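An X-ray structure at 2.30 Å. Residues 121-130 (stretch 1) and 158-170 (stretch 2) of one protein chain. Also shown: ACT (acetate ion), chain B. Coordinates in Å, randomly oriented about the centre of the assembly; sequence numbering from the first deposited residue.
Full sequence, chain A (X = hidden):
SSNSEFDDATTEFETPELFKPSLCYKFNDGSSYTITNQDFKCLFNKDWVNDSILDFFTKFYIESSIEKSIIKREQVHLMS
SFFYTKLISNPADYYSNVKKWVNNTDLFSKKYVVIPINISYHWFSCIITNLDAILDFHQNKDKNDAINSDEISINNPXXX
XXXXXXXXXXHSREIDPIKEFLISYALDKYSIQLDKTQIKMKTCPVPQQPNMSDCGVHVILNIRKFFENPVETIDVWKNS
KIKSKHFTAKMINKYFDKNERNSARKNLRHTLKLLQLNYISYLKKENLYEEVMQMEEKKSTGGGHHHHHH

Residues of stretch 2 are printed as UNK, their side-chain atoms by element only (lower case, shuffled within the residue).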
# COMPACT_ATOMS: atom_id res chain seq x y z
N TYR A 121 -9.58 -11.41 5.48
CA TYR A 121 -8.58 -12.11 4.68
C TYR A 121 -8.59 -11.71 3.21
O TYR A 121 -7.97 -12.39 2.38
CB TYR A 121 -8.73 -13.63 4.81
CG TYR A 121 -8.31 -14.12 6.17
CD1 TYR A 121 -6.98 -14.44 6.44
CD2 TYR A 121 -9.24 -14.24 7.20
CE1 TYR A 121 -6.59 -14.89 7.69
CE2 TYR A 121 -8.85 -14.68 8.46
CZ TYR A 121 -7.52 -15.00 8.69
OH TYR A 121 -7.13 -15.43 9.95
N HIS A 122 -9.28 -10.63 2.87
CA HIS A 122 -9.29 -10.08 1.52
C HIS A 122 -8.50 -8.78 1.53
O HIS A 122 -8.90 -7.81 2.18
CB HIS A 122 -10.73 -9.84 1.05
CG HIS A 122 -10.83 -9.15 -0.28
ND1 HIS A 122 -12.01 -8.63 -0.76
CD2 HIS A 122 -9.90 -8.92 -1.25
CE1 HIS A 122 -11.81 -8.09 -1.95
NE2 HIS A 122 -10.54 -8.26 -2.27
N TRP A 123 -7.38 -8.77 0.80
CA TRP A 123 -6.56 -7.57 0.62
C TRP A 123 -7.01 -6.78 -0.60
O TRP A 123 -7.21 -7.34 -1.68
CB TRP A 123 -5.09 -7.94 0.44
CG TRP A 123 -4.31 -8.29 1.67
CD1 TRP A 123 -3.86 -9.53 2.04
CD2 TRP A 123 -3.83 -7.38 2.67
NE1 TRP A 123 -3.15 -9.45 3.22
CE2 TRP A 123 -3.12 -8.14 3.63
CE3 TRP A 123 -3.96 -6.00 2.87
CZ2 TRP A 123 -2.52 -7.57 4.75
CZ3 TRP A 123 -3.37 -5.43 3.98
CH2 TRP A 123 -2.66 -6.21 4.92
N PHE A 124 -7.15 -5.47 -0.43
CA PHE A 124 -7.15 -4.54 -1.56
C PHE A 124 -6.58 -3.23 -1.02
O PHE A 124 -6.10 -3.17 0.11
CB PHE A 124 -8.54 -4.43 -2.20
CG PHE A 124 -9.61 -3.84 -1.30
CD1 PHE A 124 -9.91 -2.49 -1.35
CD2 PHE A 124 -10.33 -4.66 -0.44
CE1 PHE A 124 -10.91 -1.95 -0.53
CE2 PHE A 124 -11.33 -4.12 0.38
CZ PHE A 124 -11.61 -2.77 0.34
N SER A 125 -6.59 -2.18 -1.84
CA SER A 125 -5.90 -0.96 -1.44
C SER A 125 -6.52 0.26 -2.12
O SER A 125 -7.18 0.16 -3.15
CB SER A 125 -4.41 -1.05 -1.77
OG SER A 125 -3.71 0.10 -1.35
N CYS A 126 -6.28 1.42 -1.53
CA CYS A 126 -6.61 2.66 -2.21
C CYS A 126 -5.47 3.65 -2.05
O CYS A 126 -4.58 3.48 -1.21
CB CYS A 126 -7.93 3.26 -1.70
SG CYS A 126 -7.86 3.85 -0.04
N ILE A 127 -5.48 4.67 -2.89
CA ILE A 127 -4.51 5.76 -2.87
C ILE A 127 -5.31 7.05 -3.00
O ILE A 127 -6.08 7.22 -3.96
CB ILE A 127 -3.48 5.64 -4.00
CG1 ILE A 127 -2.67 4.36 -3.85
CG2 ILE A 127 -2.55 6.86 -4.01
CD1 ILE A 127 -1.57 4.17 -4.91
N ILE A 128 -5.17 7.93 -2.01
CA ILE A 128 -5.92 9.18 -1.98
C ILE A 128 -5.12 10.25 -2.69
O ILE A 128 -3.97 10.52 -2.32
CB ILE A 128 -6.24 9.60 -0.54
CG1 ILE A 128 -6.79 8.42 0.26
CG2 ILE A 128 -7.22 10.77 -0.54
CD1 ILE A 128 -7.18 8.80 1.69
N THR A 129 -5.72 10.88 -3.70
CA THR A 129 -5.07 11.93 -4.46
C THR A 129 -5.85 13.24 -4.35
O THR A 129 -7.03 13.27 -3.98
CB THR A 129 -4.93 11.55 -5.95
OG1 THR A 129 -6.23 11.42 -6.54
CG2 THR A 129 -4.17 10.23 -6.10
N ASN A 130 -5.16 14.34 -4.68
CA ASN A 130 -5.70 15.70 -4.76
C ASN A 130 -5.92 16.34 -3.39
O ASN A 130 -6.49 17.45 -3.34
CB ASN A 130 -7.01 15.76 -5.56
CG ASN A 130 -6.76 15.66 -7.04
OD1 ASN A 130 -5.68 16.00 -7.51
ND2 ASN A 130 -7.76 15.19 -7.79
N UNK A 158 -11.78 17.98 -6.61
CA UNK A 158 -12.31 16.68 -6.22
C UNK A 158 -11.22 15.80 -5.64
O UNK A 158 -10.17 15.61 -6.27
c UNK A 158 -14.90 15.74 -8.98
c UNK A 158 -14.31 16.57 -7.84
c UNK A 158 -15.26 16.62 -6.66
c UNK A 158 -12.96 15.98 -7.41
N UNK A 159 -11.47 15.25 -4.46
CA UNK A 159 -10.58 14.27 -3.85
C UNK A 159 -10.94 12.90 -4.40
O UNK A 159 -12.09 12.47 -4.31
c UNK A 159 -9.82 13.22 -1.69
c UNK A 159 -10.70 14.29 -2.32
c UNK A 159 -10.40 15.71 -1.76
N UNK A 160 -9.96 12.21 -4.99
CA UNK A 160 -10.19 10.92 -5.63
C UNK A 160 -9.54 9.84 -4.78
O UNK A 160 -8.32 9.89 -4.53
c UNK A 160 -9.64 10.90 -7.06
n UNK A 160 -9.57 12.57 -8.81
o UNK A 160 -11.55 12.05 -7.91
c UNK A 160 -10.34 11.89 -7.97
N UNK A 161 -10.34 8.90 -4.32
CA UNK A 161 -9.83 7.73 -3.60
C UNK A 161 -9.71 6.62 -4.63
O UNK A 161 -10.71 5.98 -4.99
c UNK A 161 -10.73 7.35 -2.43
c UNK A 161 -10.21 6.07 -1.75
c UNK A 161 -11.79 8.30 -0.30
c UNK A 161 -10.84 8.53 -1.45
N UNK A 162 -8.50 6.42 -5.15
CA UNK A 162 -8.26 5.44 -6.20
C UNK A 162 -8.19 4.05 -5.57
O UNK A 162 -7.23 3.74 -4.86
c UNK A 162 -6.99 5.80 -6.96
c UNK A 162 -5.53 7.52 -8.12
c UNK A 162 -8.03 7.59 -8.43
c UNK A 162 -6.89 7.25 -7.46
N UNK A 163 -9.21 3.23 -5.82
CA UNK A 163 -9.41 1.95 -5.16
C UNK A 163 -9.25 0.82 -6.17
O UNK A 163 -9.92 0.82 -7.21
c UNK A 163 -10.92 0.67 -3.59
o UNK A 163 -11.04 3.07 -3.76
c UNK A 163 -10.80 1.88 -4.52
N UNK A 164 -8.39 -0.16 -5.86
CA UNK A 164 -8.07 -1.21 -6.81
C UNK A 164 -8.01 -2.57 -6.11
O UNK A 164 -7.46 -2.70 -5.01
c UNK A 164 -5.69 1.02 -6.35
c UNK A 164 -3.66 0.76 -5.08
c UNK A 164 -6.76 -0.92 -7.56
c UNK A 164 -5.67 -0.33 -6.69
c UNK A 164 -4.63 -1.13 -6.20
c UNK A 164 -3.63 -0.59 -5.41
c UNK A 164 -4.69 1.57 -5.55
N UNK A 165 -8.60 -3.57 -6.76
CA UNK A 165 -8.85 -4.87 -6.16
C UNK A 165 -8.70 -5.92 -7.24
O UNK A 165 -9.30 -5.79 -8.31
c UNK A 165 -10.26 -4.91 -5.55
o UNK A 165 -9.71 -7.12 -4.76
o UNK A 165 -11.72 -6.35 -4.37
c UNK A 165 -10.58 -6.22 -4.85
N UNK A 166 -7.90 -6.95 -6.98
CA UNK A 166 -7.74 -8.02 -7.95
C UNK A 166 -8.99 -8.89 -8.06
O UNK A 166 -9.14 -9.59 -9.05
o UNK A 166 -6.60 -9.34 -6.27
c UNK A 166 -6.53 -8.89 -7.60
N UNK A 167 -9.88 -8.85 -7.07
CA UNK A 167 -11.17 -9.52 -7.21
C UNK A 167 -12.16 -8.60 -7.92
O UNK A 167 -11.97 -7.38 -8.01
c UNK A 167 -10.80 -10.88 -5.04
c UNK A 167 -11.44 -11.33 -3.73
c UNK A 167 -10.35 -12.10 -5.87
c UNK A 167 -11.72 -9.95 -5.84
N UNK A 168 -13.24 -9.20 -8.43
CA UNK A 168 -14.23 -8.45 -9.21
C UNK A 168 -15.27 -7.84 -8.26
O UNK A 168 -16.40 -8.30 -8.14
n UNK A 168 -15.69 -10.17 -13.02
n UNK A 168 -16.88 -9.31 -14.79
c UNK A 168 -13.90 -9.71 -11.40
c UNK A 168 -15.75 -9.78 -14.29
c UNK A 168 -14.50 -10.71 -12.37
n UNK A 168 -14.67 -9.87 -15.07
c UNK A 168 -14.86 -9.36 -10.26
N UNK A 169 -14.86 -6.77 -7.59
CA UNK A 169 -15.66 -6.16 -6.54
C UNK A 169 -15.43 -4.65 -6.52
O UNK A 169 -14.35 -4.16 -6.85
n UNK A 169 -15.09 -9.98 -3.40
c UNK A 169 -15.52 -8.20 -4.98
c UNK A 169 -15.33 -6.72 -5.15
o UNK A 169 -15.10 -7.87 -2.64
c UNK A 169 -15.22 -8.67 -3.57
N UNK A 170 -16.46 -3.94 -6.08
CA UNK A 170 -16.42 -2.51 -5.82
C UNK A 170 -16.64 -2.30 -4.32
O UNK A 170 -17.25 -3.13 -3.65
o UNK A 170 -18.77 -2.20 -6.25
c UNK A 170 -17.28 -2.07 -8.14
c UNK A 170 -17.47 -1.77 -6.65
C ACT B . -7.04 -10.73 9.22
O ACT B . -7.88 -10.78 8.28
OXT ACT B . -6.31 -9.71 9.31
CH3 ACT B . -6.89 -11.84 10.22
O HOH W 1 -6.19 -7.07 -4.40
O HOH W 2 -6.36 12.00 -9.34

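Position 158 carries four carbons forked at the second. CA to CB points away from stretch 1, but its backbone O accepts a hydrogen bond from Asn 130 ND2 at 2.9 Å. The fork identifies Leu 158.

Position 159 has one carbon bearing two more, one of them 3.8 Å from Ile 128 CG2. Branching at CB with three carbons in all gives Val 159.

Position 160 has two carbons, the second carrying one O and one N. Its backbone O accepts from Thr 129 N (2.9 Å, 172°), and its N donates to Thr 129 O (3.3 Å). The amide makes it Asn 160. Water 2 accepts from Asn 160 ND2 at 3.3 Å and is hydrogen-bonded to Thr 129 OG1 at 2.9 Å.

Position 161 has four carbons forked at the first, one arm two carbons long; the shorter arm packs 3.6 Å from Cys 126 CB. This is Ile 161, the short arm being CG2.

Position 162 again has four carbons, now forked at the second, one tip 3.6 Å from Thr 129 CG2. Its N donates to Ile 127 O and its O accepts from Ile 127 N, both at 2.8 Å: Leu 162.

Position 163 shows one carbon carrying an O and a C, the O near Cys 126 CB, so Thr 163. Its OG1 donates to Ile 161 O (3.2 Å).

Position 164 has one carbon and a six-carbon ring without a hydroxyl. Ser 125 O lies over one ring face, while Ile 127 CG1 meets the edge. Its N donates to Ser 125 O at 3.0 Å; the return bond, Ser 125 N to its O, is weak at 3.3 Å. It is Phe 164.

Position 165 has two carbons, the second with two oxygens, one accepting from His 122 NE2 (2.9 Å, 165°): Asp 165, through OD1.

Position 166 has one carbon and one oxygen, and water 1 links its N to Trp 123 O: Ser 166.

Position 167 has four carbons forked at the second; one tip stands 3.7 Å from the His 122 ring centroid, 17° off the normal, a CH-pi contact. It is Leu 167, through CD1.

Position 168, three carbons, a nitrogen and a carbon with two more nitrogens, is out of reach: Arg 168.

Position 169 has three carbons ending in O and N, the O 3.4 Å from His 122 CE1: Gln 169.

Position 170, one carbon bearing O and C, also out of reach, is Thr 170.

The strands run antiparallel (159°). Backbone bonds fall at Ser 125/Phe 164, Ile 127/Leu 162 and Thr 129/Asn 160, whose side chains share one face; Cys 126/Thr 163 and Ile 128/Ile 161 put theirs on the other. Beyond this ladder, His 122 to Asp 165 extends the contact, which buries 835 Å², both sides summed.

Stretch 2, residues 158-170: LVNILTFDSLRQT
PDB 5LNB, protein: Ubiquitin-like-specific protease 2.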